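Polyphosphate:AMP phosphotransferase (Pseudomonas aeruginosa PAO1, PDB 3CZP) transfers phosphate from inorganic polyphosphate to AMP to give ADP, and less efficiently to GMP, in a magnesium-dependent reaction. Local coordinates at residues V371-E374 and R375-F379; C380-A383 and D384-R387. All coordinates share one frame; numbering follows the deposited sequence.

Contact 1. Residues V371-E374 and R375-F379; sequences VLVE and RIEGF
The C-terminal end of helix 370-377 in the second PPK2 domain illustrates a glycine-terminated helix, in which Glu374 O receives the amides of both Gly378 and Phe379. Phe379 N lies 2.9 Å from Glu374 O, in the carbonyl plane on a lone pair, and makes the six-to-one bond familiar from Schellman ends. Gly378 N adds a weak, bent bond to the same oxygen; its positive phi (77°) turns the chain out of the helix. One residue earlier Glu377 N makes an i to i-4 bond, 2.9 Å from Val373 O.

The turn brings Phe379 back beside the helix. Its CB packs against Glu374 CG at 4.0 Å, the two side chains crossing at about a right angle, while Glu374 OE1 is engaged by Arg370. CG2 of Val373, anti to the backbone N, points along the helix to touch Glu377 CG. The same Val373 CG2 lies 4.1 Å from Phe379 CE2. In the other direction the extended Arg375 chain passes its CD near Val371 O and ends in a salt bridge with Asp455. Within the exit turn, Glu377 CB sits 3.4 Å above the plane of the Phe379 ring, displaced toward its rim.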
loop_
_atom_site.group_PDB
_atom_site.type_symbol
_atom_site.label_atom_id
_atom_site.label_comp_id
_atom_site.label_asym_id
_atom_site.label_seq_id
_atom_site.Cartn_x
_atom_site.Cartn_y
_atom_site.Cartn_z
ATOM N N VAL A 371 21.000 11.492 -6.161
ATOM C CA VAL A 371 22.389 11.971 -6.310
ATOM C C VAL A 371 22.922 11.841 -7.744
ATOM O O VAL A 371 24.082 12.126 -8.012
ATOM C CB VAL A 371 23.342 11.255 -5.347
ATOM C CG1 VAL A 371 22.840 11.456 -3.910
ATOM C CG2 VAL A 371 23.496 9.773 -5.757
ATOM N N LEU A 372 22.040 11.442 -8.660
ATOM C CA LEU A 372 22.354 11.407 -10.082
ATOM C C LEU A 372 21.437 12.383 -10.791
ATOM O O LEU A 372 21.673 13.581 -10.732
ATOM C CB LEU A 372 22.257 9.973 -10.608
ATOM C CG LEU A 372 23.287 8.954 -10.063
ATOM C CD1 LEU A 372 22.860 7.558 -10.573
ATOM C CD2 LEU A 372 24.786 9.280 -10.421
ATOM N N VAL A 373 20.371 11.921 -11.438
ATOM C CA VAL A 373 19.484 12.851 -12.187
ATOM C C VAL A 373 18.887 14.063 -11.426
ATOM O O VAL A 373 18.761 15.133 -11.997
ATOM C CB VAL A 373 18.345 12.076 -12.929
ATOM C CG1 VAL A 373 17.445 11.276 -11.946
ATOM C CG2 VAL A 373 17.543 13.024 -13.825
ATOM N N GLU A 374 18.507 13.916 -10.154
ATOM C CA GLU A 374 17.971 15.052 -9.409
ATOM C C GLU A 374 19.025 16.132 -9.183
ATOM O O GLU A 374 18.720 17.303 -9.294
ATOM C CB GLU A 374 17.394 14.621 -8.060
ATOM C CG GLU A 374 16.204 13.679 -8.177
ATOM C CD GLU A 374 15.465 13.409 -6.844
ATOM O OE1 GLU A 374 15.767 13.996 -5.791
ATOM O OE2 GLU A 374 14.545 12.594 -6.879
ATOM N N ARG A 375 20.236 15.718 -8.812
ATOM C CA ARG A 375 21.356 16.612 -8.594
ATOM C C ARG A 375 21.617 17.433 -9.850
ATOM O O ARG A 375 21.642 18.668 -9.831
ATOM C CB ARG A 375 22.613 15.784 -8.246
ATOM C CG ARG A 375 23.923 16.566 -8.355
ATOM C CD ARG A 375 25.121 15.749 -7.770
ATOM N NE ARG A 375 26.432 16.216 -8.289
ATOM C CZ ARG A 375 27.623 15.914 -7.746
ATOM N NH1 ARG A 375 27.707 15.186 -6.640
ATOM N NH2 ARG A 375 28.747 16.374 -8.286
ATOM N N ILE A 376 21.766 16.718 -10.948
ATOM C CA ILE A 376 22.037 17.285 -12.266
ATOM C C ILE A 376 20.940 18.164 -12.834
ATOM O O ILE A 376 21.240 19.221 -13.349
ATOM C CB ILE A 376 22.426 16.169 -13.260
ATOM C CG1 ILE A 376 23.828 15.696 -12.891
ATOM C CG2 ILE A 376 22.423 16.676 -14.767
ATOM C CD1 ILE A 376 24.187 14.408 -13.463
ATOM N N GLU A 377 19.686 17.761 -12.758
ATOM C CA GLU A 377 18.603 18.607 -13.300
ATOM C C GLU A 377 18.072 19.640 -12.290
ATOM O O GLU A 377 17.331 20.554 -12.675
ATOM C CB GLU A 377 17.430 17.755 -13.808
ATOM C CG GLU A 377 17.782 16.788 -14.907
ATOM C CD GLU A 377 18.425 17.443 -16.107
ATOM O OE1 GLU A 377 18.100 18.621 -16.399
ATOM O OE2 GLU A 377 19.279 16.776 -16.750
ATOM N N GLY A 378 18.438 19.462 -11.017
ATOM C CA GLY A 378 17.973 20.310 -9.929
ATOM C C GLY A 378 16.555 19.987 -9.522
ATOM O O GLY A 378 15.758 20.880 -9.275
ATOM N N PHE A 379 16.211 18.711 -9.454
ATOM C CA PHE A 379 14.877 18.359 -9.034
ATOM C C PHE A 379 14.788 18.401 -7.507
ATOM O O PHE A 379 13.696 18.276 -6.936
ATOM C CB PHE A 379 14.461 16.995 -9.598
ATOM C CG PHE A 379 14.352 16.949 -11.111
ATOM C CD1 PHE A 379 13.937 18.064 -11.855
ATOM C CD2 PHE A 379 14.629 15.778 -11.787
ATOM C CE1 PHE A 379 13.823 18.013 -13.264
ATOM C CE2 PHE A 379 14.524 15.713 -13.197
ATOM C CZ PHE A 379 14.121 16.843 -13.928
#

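Contact 2. Residues C380-A383 and D384-R387; sequences CAPA and DWLR
Ala381 O is gripped by two amides of the first turn of helix 382-402: Trp385 N, at 3.2 Å from Ala381 O, makes the regular helical bond, and Asp384 N adds a weak one. Ala381 is the N-cap. With no side-chain oxygen of its own, it supplies only half of a capping box: its backbone N donates to Asp384 OD2 at 3.0 Å, approaching on the anti side and 32° out of the carboxylate plane. Asp384 CG, beside its own backbone N (chi1 -60°), is thereby carried back over the helix start. The other oxygen, OD1, takes Arg387 NH2 at 3.0 Å in a salt bridge that comes from above the carboxylate yet close to the plane of the guanidinium.

Trp385 lies on another side of the turn. Its CG stands between the backbone N and the carbonyl carbon (chi1 62°), folding the indole back toward Pro382, whose CA is 3.4 Å from Trp385 NE1. Pro382 O sits over one indole face near the rim, and Cys380 SG meets the ring edge in plane, 4.0 Å from Trp385 CD1.

Arg387 NH2 also bridges to Glu145 in the first PPK2 region, while its NH1 pairs with Glu391. The Asp384 carboxylate, set between a helix N-terminus and a guanidinium, is probably stabilised as the anion, and through Arg387 this helix start is tied electrostatically to the other half of the fused protein.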
loop_
_atom_site.group_PDB
_atom_site.type_symbol
_atom_site.label_atom_id
_atom_site.label_comp_id
_atom_site.label_asym_id
_atom_site.label_seq_id
_atom_site.Cartn_x
_atom_site.Cartn_y
_atom_site.Cartn_z
ATOM N N CYS A 380 15.939 18.529 -6.854
ATOM C CA CYS A 380 16.013 18.751 -5.410
ATOM C C CYS A 380 17.152 19.770 -5.169
ATOM O O CYS A 380 17.965 20.014 -6.070
ATOM C CB CYS A 380 16.253 17.430 -4.645
ATOM S SG CYS A 380 17.925 16.754 -4.823
ATOM N N ALA A 381 17.211 20.336 -3.962
ATOM C CA ALA A 381 18.219 21.347 -3.616
ATOM C C ALA A 381 19.544 20.660 -3.328
ATOM O O ALA A 381 19.570 19.487 -2.931
ATOM C CB ALA A 381 17.760 22.155 -2.378
ATOM N N PRO A 382 20.660 21.380 -3.531
ATOM C CA PRO A 382 21.978 20.891 -3.076
ATOM C C PRO A 382 22.023 20.278 -1.666
ATOM O O PRO A 382 22.638 19.243 -1.508
ATOM C CB PRO A 382 22.870 22.141 -3.172
ATOM C CG PRO A 382 22.248 22.936 -4.277
ATOM C CD PRO A 382 20.772 22.649 -4.277
ATOM N N ALA A 383 21.409 20.909 -0.664
ATOM C CA ALA A 383 21.296 20.321 0.700
ATOM C C ALA A 383 20.668 18.920 0.680
ATOM O O ALA A 383 21.069 18.023 1.451
ATOM C CB ALA A 383 20.484 21.275 1.658
ATOM N N ASP A 384 19.673 18.746 -0.190
ATOM C CA ASP A 384 18.901 17.493 -0.272
ATOM C C ASP A 384 19.757 16.366 -0.820
ATOM O O ASP A 384 19.792 15.280 -0.242
ATOM C CB ASP A 384 17.613 17.651 -1.122
ATOM C CG ASP A 384 16.650 18.710 -0.561
ATOM O OD1 ASP A 384 16.555 18.872 0.685
ATOM O OD2 ASP A 384 16.004 19.396 -1.391
ATOM N N TRP A 385 20.495 16.603 -1.898
ATOM C CA TRP A 385 21.356 15.506 -2.367
ATOM C C TRP A 385 22.608 15.298 -1.492
ATOM O O TRP A 385 23.047 14.172 -1.373
ATOM C CB TRP A 385 21.617 15.504 -3.886
ATOM C CG TRP A 385 22.335 16.693 -4.469
ATOM C CD1 TRP A 385 21.749 17.727 -5.081
ATOM C CD2 TRP A 385 23.742 16.934 -4.518
ATOM N NE1 TRP A 385 22.680 18.629 -5.499
ATOM C CE2 TRP A 385 23.925 18.171 -5.154
ATOM C CE3 TRP A 385 24.868 16.245 -4.051
ATOM C CZ2 TRP A 385 25.190 18.731 -5.375
ATOM C CZ3 TRP A 385 26.127 16.789 -4.266
ATOM C CH2 TRP A 385 26.285 18.028 -4.931
ATOM N N LEU A 386 23.140 16.340 -0.822
ATOM C CA LEU A 386 24.356 16.179 -0.006
ATOM C C LEU A 386 24.115 15.295 1.199
ATOM O O LEU A 386 24.999 14.515 1.625
ATOM C CB LEU A 386 24.876 17.539 0.487
ATOM C CG LEU A 386 25.669 18.329 -0.544
ATOM C CD1 LEU A 386 25.788 19.798 -0.129
ATOM C CD2 LEU A 386 27.029 17.683 -0.744
ATOM N N ARG A 387 22.917 15.424 1.757
ATOM C CA ARG A 387 22.512 14.588 2.889
ATOM C C ARG A 387 22.068 13.199 2.459
ATOM O O ARG A 387 22.029 12.295 3.279
ATOM C CB ARG A 387 21.444 15.280 3.738
ATOM C CG ARG A 387 20.107 15.562 3.067
ATOM C CD ARG A 387 19.131 16.275 3.984
ATOM N NE ARG A 387 17.951 16.654 3.208
ATOM C CZ ARG A 387 16.867 15.907 3.003
ATOM N NH1 ARG A 387 16.763 14.697 3.502
ATOM N NH2 ARG A 387 15.885 16.379 2.246
#

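Overall arrangement
The two contacts are successive ends of neighbouring helices: contact 1 finishes helix 370-377 and contact 2 starts helix 382-402, their centres about 9 Å apart. Contact 1 is partly buried, with Val371 and Leu372 packed inward against helices 382-402 and 446-460, whereas contact 2 lies at the surface. Both ends use backbone bonds. In contact 1 two amides converge on Glu374 O; contact 2 adds a side-chain carboxylate, which accepts the N-cap amide and is itself bridged by Arg387. The helices also meet directly: Arg375 makes a cation-pi contact with Trp385, and Val371 CG1 packs near Trp385 O. Glu374 OE1 also packs near Cys380 SG, at the short connection between the helices.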